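PDB 2P9B: possible prolidase from Bifidobacterium longum NCC2705, which is probably a hydrolase of the amidohydrolase family that acts on non-peptide carbon-nitrogen bonds, though its substrate is not established. Local coordinates for residues I74-H79 / V342-M348; R286-I292 / N382-G387. All blocks are in the same frame, centred on the assembly; numbering follows the deposited sequence.

Contact 1: residues I74-H79 / V342-M348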
loop_
_atom_site.group_PDB
_atom_site.type_symbol
_atom_site.label_atom_id
_atom_site.label_comp_id
_atom_site.label_asym_id
_atom_site.label_seq_id
_atom_site.Cartn_x
_atom_site.Cartn_y
_atom_site.Cartn_z
ATOM N N ILE A 74 -2.716 -1.272 5.425
ATOM C CA ILE A 74 -2.821 -1.544 3.996
ATOM C C ILE A 74 -1.593 -0.934 3.343
ATOM O O ILE A 74 -1.207 0.185 3.678
ATOM C CB ILE A 74 -4.103 -0.894 3.401
ATOM C CG1 ILE A 74 -5.338 -1.511 4.067
ATOM C CG2 ILE A 74 -4.144 -1.093 1.884
ATOM C CD1 ILE A 74 -6.666 -0.953 3.580
ATOM N N ASN A 75 -0.963 -1.674 2.431
ATOM C CA ASN A 75 0.211 -1.158 1.728
ATOM C C ASN A 75 -0.157 -1.100 0.250
ATOM O O ASN A 75 -0.348 -2.129 -0.388
ATOM C CB ASN A 75 1.426 -2.067 1.933
ATOM C CG ASN A 75 2.714 -1.425 1.440
ATOM O OD1 ASN A 75 2.721 -0.749 0.413
ATOM N ND2 ASN A 75 3.803 -1.631 2.173
ATOM N N ALA A 76 -0.267 0.109 -0.292
ATOM C CA ALA A 76 -0.672 0.277 -1.688
ATOM C C ALA A 76 0.414 0.114 -2.738
ATOM O O ALA A 76 0.156 0.291 -3.930
ATOM C CB ALA A 76 -1.347 1.637 -1.863
ATOM N N HIS A 77 1.627 -0.224 -2.320
ATOM C CA HIS A 77 2.700 -0.380 -3.292
ATOM C C HIS A 77 3.708 -1.425 -2.828
ATOM O O HIS A 77 4.612 -1.127 -2.055
ATOM C CB HIS A 77 3.386 0.972 -3.517
ATOM C CG HIS A 77 4.329 0.985 -4.679
ATOM N ND1 HIS A 77 4.682 2.144 -5.337
ATOM C CD2 HIS A 77 4.992 -0.018 -5.300
ATOM C CE1 HIS A 77 5.521 1.852 -6.315
ATOM N NE2 HIS A 77 5.726 0.548 -6.315
ATOM N N THR A 78 3.536 -2.652 -3.311
ATOM C CA THR A 78 4.411 -3.757 -2.938
ATOM C C THR A 78 4.871 -4.590 -4.136
ATOM O O THR A 78 4.382 -4.422 -5.252
ATOM C CB THR A 78 3.693 -4.716 -1.953
ATOM O OG1 THR A 78 2.550 -5.305 -2.598
ATOM C CG2 THR A 78 3.214 -3.950 -0.714
ATOM N N HIS A 79 5.834 -5.469 -3.874
ATOM C CA HIS A 79 6.373 -6.421 -4.847
ATOM C C HIS A 79 6.570 -7.673 -4.005
ATOM O O HIS A 79 7.019 -7.575 -2.868
ATOM C CB HIS A 79 7.729 -5.966 -5.398
ATOM C CG HIS A 79 7.665 -4.716 -6.217
ATOM N ND1 HIS A 79 7.161 -4.692 -7.501
ATOM C CD2 HIS A 79 8.015 -3.442 -5.924
ATOM C CE1 HIS A 79 7.204 -3.455 -7.963
ATOM N NE2 HIS A 79 7.717 -2.677 -7.027
ATOM N N VAL A 342 -0.626 5.178 1.696
ATOM C CA VAL A 342 0.599 4.611 2.240
ATOM C C VAL A 342 1.027 3.408 1.402
ATOM O O VAL A 342 0.287 2.432 1.260
ATOM C CB VAL A 342 0.387 4.169 3.709
ATOM C CG1 VAL A 342 1.527 3.280 4.167
ATOM C CG2 VAL A 342 0.290 5.398 4.605
ATOM N N GLY A 343 2.226 3.503 0.842
ATOM C CA GLY A 343 2.787 2.436 0.031
ATOM C C GLY A 343 4.278 2.562 0.265
ATOM O O GLY A 343 4.736 3.646 0.618
ATOM N N THR A 344 5.044 1.490 0.082
ATOM C CA THR A 344 6.476 1.593 0.349
ATOM C C THR A 344 7.429 1.060 -0.710
ATOM O O THR A 344 8.629 1.300 -0.623
ATOM C CB THR A 344 6.836 0.882 1.658
ATOM O OG1 THR A 344 6.564 -0.518 1.527
ATOM C CG2 THR A 344 6.028 1.454 2.810
ATOM N N ASP A 345 6.900 0.338 -1.692
ATOM C CA ASP A 345 7.709 -0.265 -2.754
ATOM C C ASP A 345 8.567 -1.387 -2.155
ATOM O O ASP A 345 9.783 -1.417 -2.338
ATOM C CB ASP A 345 8.614 0.783 -3.419
ATOM C CG ASP A 345 8.936 0.443 -4.867
ATOM O OD1 ASP A 345 8.731 -0.721 -5.268
ATOM O OD2 ASP A 345 9.398 1.340 -5.607
ATOM N N THR A 346 7.928 -2.310 -1.441
ATOM C CA THR A 346 8.653 -3.420 -0.822
ATOM C C THR A 346 9.408 -4.243 -1.864
ATOM O O THR A 346 9.065 -4.234 -3.045
ATOM C CB THR A 346 7.703 -4.368 -0.052
ATOM O OG1 THR A 346 6.832 -5.029 -0.974
ATOM C CG2 THR A 346 6.867 -3.586 0.953
ATOM N N GLY A 347 10.430 -4.968 -1.422
ATOM C CA GLY A 347 11.202 -5.771 -2.351
ATOM C C GLY A 347 12.508 -5.093 -2.708
ATOM O O GLY A 347 13.448 -5.747 -3.172
HETATM N N MSE A 348 12.560 -3.779 -2.498
HETATM C CA MSE A 348 13.771 -3.011 -2.772
HETATM C C MSE A 348 14.774 -3.406 -1.692
HETATM O O MSE A 348 14.392 -3.772 -0.581
HETATM C CB MSE A 348 13.499 -1.501 -2.702
HETATM C CG MSE A 348 12.470 -0.970 -3.699
HETATM SE SE MSE A 348 12.959 -1.111 -5.586
HETATM C CE MSE A 348 11.981 -2.722 -6.073
#
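Asn-75 holds CG trans to its backbone N (chi1 -169°), which carries both ends of its amide across to Gly-343 and Thr-344. ND2 points almost straight at Thr-344 OG1, 3.0 Å away and in the amide plane, and also bonds Thr-356. OD1 takes two N-H groups, Thr-344 N at 3.2 Å and, closing an Asx turn, His-77 N at 3.0 Å. With CG of Asp-345 opposite its backbone N as well (chi1 -152°), the side chain runs alongside His-77, pointing the same way, and places CB over one face of that imidazole, a CH-pi contact. Asp-345 OD1 ends 2.8 Å from His-79 NE2, while ND1 of the same His-79 ring is held by Gly-136 O. His-77 and His-79 fit the His-X-His signature of amidohydrolases, and with Asp-345 they face one vacant point, consistent with a metal site left empty in this model. Backbone bonds fix the spacing: Ala-76 N to Val-342 O at 2.8 Å, and Asp-345 N to His-77 O at 2.7 Å. Further along, Thr-346 OG1 accepts from His-79 N at 3.1 Å and is tied to Gln-353 as well. A side chain on Gly-343 would run into His-77 CB. Strand 129-134 pairs with 74-79 in the sheet, while Val-342 packs onto helices 356-367 and 371-385.

Contact 2: residues R286-I292 / N382-G387; sequences RGYSALI and NASILG
Arg-286 reaches across to the C-terminal end of helix 371-385, where Ile-385 and Gly-387 belong to a Schellman motif, and Ala-290 and Ile-292 meet the same turn from strand 290-292 of the amidohydrolase TIM-barrel fold. Leu-386 N still makes the ordinary helical bond to Asn-382 O, whereas Gly-387 N bonds back only three residues, to Ser-384 O, the chain leaving the helix through the positive phi (73°) of Gly-387.

The direct polar link is a single guanidinium. Its end-on nitrogens both grip one atom, Ile-385 O, with NH1 at 2.9 Å and NH2 at 3.0 Å. The oxygen lies in the guanidinium plane, yet the two donors reach it differently: NH2 stays near the carbonyl plane, whereas NH1 stands well above it (62° out). The Arg-286 chain, bent at chi2 and chi3, brings its edge to this carbonyl, and Tyr-288 OH sits over the guanidinium face. A positive group at a helix C terminus would be expected to suit the partial negative charge there. An alanine here would take away both donors and would probably leave Ile-385 O without these mates and Tyr-288 OH without the flat group beneath it.

The apolar part centres on Ile-385. Its CD1 lies 3.7 Å from Ala-290 CB and meets Ile-292 CD1 tip to tip at 4.2 Å, and its side chain also touches Thr-263 on the adjoining strand 263-264.

Water supplies the third kind of link. One molecule lies at the edge of the Tyr-288 ring, in its plane and 2.7 Å from OH, and donates a weak bond of 3.3 Å to Ser-384 O.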
loop_
_atom_site.group_PDB
_atom_site.type_symbol
_atom_site.label_atom_id
_atom_site.label_comp_id
_atom_site.label_asym_id
_atom_site.label_seq_id
_atom_site.Cartn_x
_atom_site.Cartn_y
_atom_site.Cartn_z
ATOM N N ARG A 286 -12.694 6.921 -10.710
ATOM C CA ARG A 286 -13.647 7.521 -9.786
ATOM C C ARG A 286 -13.660 9.047 -9.772
ATOM O O ARG A 286 -14.160 9.665 -8.836
ATOM C CB ARG A 286 -13.402 6.956 -8.391
ATOM C CG ARG A 286 -13.610 5.448 -8.375
ATOM C CD ARG A 286 -12.701 4.738 -7.409
ATOM N NE ARG A 286 -11.290 5.048 -7.630
ATOM C CZ ARG A 286 -10.301 4.464 -6.964
ATOM N NH1 ARG A 286 -10.584 3.542 -6.055
ATOM N NH2 ARG A 286 -9.040 4.817 -7.177
ATOM N N GLY A 287 -13.117 9.647 -10.826
ATOM C CA GLY A 287 -13.111 11.096 -10.933
ATOM C C GLY A 287 -12.033 11.837 -10.169
ATOM O O GLY A 287 -12.050 13.065 -10.120
ATOM N N TYR A 288 -11.099 11.110 -9.567
ATOM C CA TYR A 288 -10.024 11.755 -8.823
ATOM C C TYR A 288 -8.795 10.858 -8.836
ATOM O O TYR A 288 -8.899 9.665 -9.086
ATOM C CB TYR A 288 -10.456 12.007 -7.372
ATOM C CG TYR A 288 -10.424 10.775 -6.498
ATOM C CD1 TYR A 288 -9.286 10.449 -5.761
ATOM C CD2 TYR A 288 -11.522 9.920 -6.423
ATOM C CE1 TYR A 288 -9.243 9.303 -4.971
ATOM C CE2 TYR A 288 -11.490 8.774 -5.639
ATOM C CZ TYR A 288 -10.348 8.470 -4.917
ATOM O OH TYR A 288 -10.307 7.328 -4.147
ATOM N N SER A 289 -7.632 11.444 -8.571
ATOM C CA SER A 289 -6.394 10.680 -8.527
ATOM C C SER A 289 -5.825 10.826 -7.128
ATOM O O SER A 289 -6.101 11.806 -6.442
ATOM C CB SER A 289 -5.404 11.200 -9.570
ATOM O OG SER A 289 -5.871 10.924 -10.877
ATOM N N ALA A 290 -5.053 9.837 -6.694
ATOM C CA ALA A 290 -4.460 9.879 -5.370
ATOM C C ALA A 290 -2.946 9.812 -5.482
ATOM O O ALA A 290 -2.412 9.392 -6.504
ATOM C CB ALA A 290 -4.974 8.713 -4.524
ATOM N N LEU A 291 -2.264 10.241 -4.427
ATOM C CA LEU A 291 -0.806 10.220 -4.395
ATOM C C LEU A 291 -0.306 9.191 -3.383
ATOM O O LEU A 291 -0.813 9.126 -2.265
ATOM C CB LEU A 291 -0.281 11.602 -4.007
ATOM C CG LEU A 291 1.229 11.728 -3.783
ATOM C CD1 LEU A 291 1.974 11.514 -5.090
ATOM C CD2 LEU A 291 1.544 13.096 -3.221
ATOM N N ILE A 292 0.676 8.380 -3.782
ATOM C CA ILE A 292 1.283 7.380 -2.894
ATOM C C ILE A 292 2.772 7.753 -2.887
ATOM O O ILE A 292 3.552 7.225 -3.672
ATOM C CB ILE A 292 1.133 5.931 -3.442
ATOM C CG1 ILE A 292 -0.323 5.654 -3.840
ATOM C CG2 ILE A 292 1.537 4.917 -2.356
ATOM C CD1 ILE A 292 -1.291 5.670 -2.688
ATOM N N ASN A 382 -6.345 4.469 2.262
ATOM C CA ASN A 382 -5.790 3.425 1.392
ATOM C C ASN A 382 -6.926 2.531 0.873
ATOM O O ASN A 382 -6.938 2.148 -0.295
ATOM C CB ASN A 382 -4.777 2.552 2.161
ATOM C CG ASN A 382 -3.312 2.898 1.852
ATOM O OD1 ASN A 382 -2.389 2.299 2.429
ATOM N ND2 ASN A 382 -3.093 3.842 0.950
ATOM N N ALA A 383 -7.876 2.197 1.746
ATOM C CA ALA A 383 -8.997 1.345 1.355
ATOM C C ALA A 383 -9.798 2.000 0.235
ATOM O O ALA A 383 -10.146 1.346 -0.747
ATOM C CB ALA A 383 -9.900 1.063 2.559
ATOM N N SER A 384 -10.086 3.291 0.378
ATOM C CA SER A 384 -10.839 4.004 -0.649
ATOM C C SER A 384 -10.028 4.069 -1.937
ATOM O O SER A 384 -10.544 3.831 -3.026
ATOM C CB SER A 384 -11.177 5.428 -0.191
ATOM O OG SER A 384 -12.065 5.412 0.910
ATOM N N ILE A 385 -8.747 4.382 -1.807
ATOM C CA ILE A 385 -7.884 4.482 -2.970
ATOM C C ILE A 385 -7.841 3.172 -3.750
ATOM O O ILE A 385 -7.919 3.179 -4.975
ATOM C CB ILE A 385 -6.451 4.887 -2.560
ATOM C CG1 ILE A 385 -6.467 6.311 -1.993
ATOM C CG2 ILE A 385 -5.513 4.792 -3.754
ATOM C CD1 ILE A 385 -5.142 6.762 -1.425
ATOM N N LEU A 386 -7.747 2.052 -3.040
ATOM C CA LEU A 386 -7.686 0.742 -3.691
ATOM C C LEU A 386 -9.051 0.193 -4.090
ATOM O O LEU A 386 -9.146 -0.901 -4.662
ATOM C CB LEU A 386 -6.976 -0.267 -2.787
ATOM C CG LEU A 386 -5.525 0.065 -2.433
ATOM C CD1 LEU A 386 -4.920 -1.086 -1.649
ATOM C CD2 LEU A 386 -4.726 0.308 -3.699
ATOM N N GLY A 387 -10.101 0.951 -3.786
ATOM C CA GLY A 387 -11.449 0.533 -4.138
ATOM C C GLY A 387 -12.030 -0.610 -3.323
ATOM O O GLY A 387 -12.917 -1.330 -3.795
HETATM O O HOH W 1 -12.783 6.198 -3.767
#

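How the contacts relate
From the N terminus, the chain first runs through 74-79 at the end of strand 68-78, then reaches 286-292 on the last strand of the parallel sheet that starts at 202-205. It comes back to 342-348, closing contact 1 over 262 residues, and then to 382-387 at the end of helix 371-385, closing contact 2 over 89. The segments alternate, so the two loops cross instead of nesting. Their centres lie about 15 Å apart, and they touch directly: Ile-74 CG2 packs 3.6 Å from Leu-386 CD1, and Ile-292 CG2 lies beside Gly-343. Contact 1 ties strand 68-78 to the loop before helix 356-367, and contact 2 ties strand 290-292 to the end of helix 371-385.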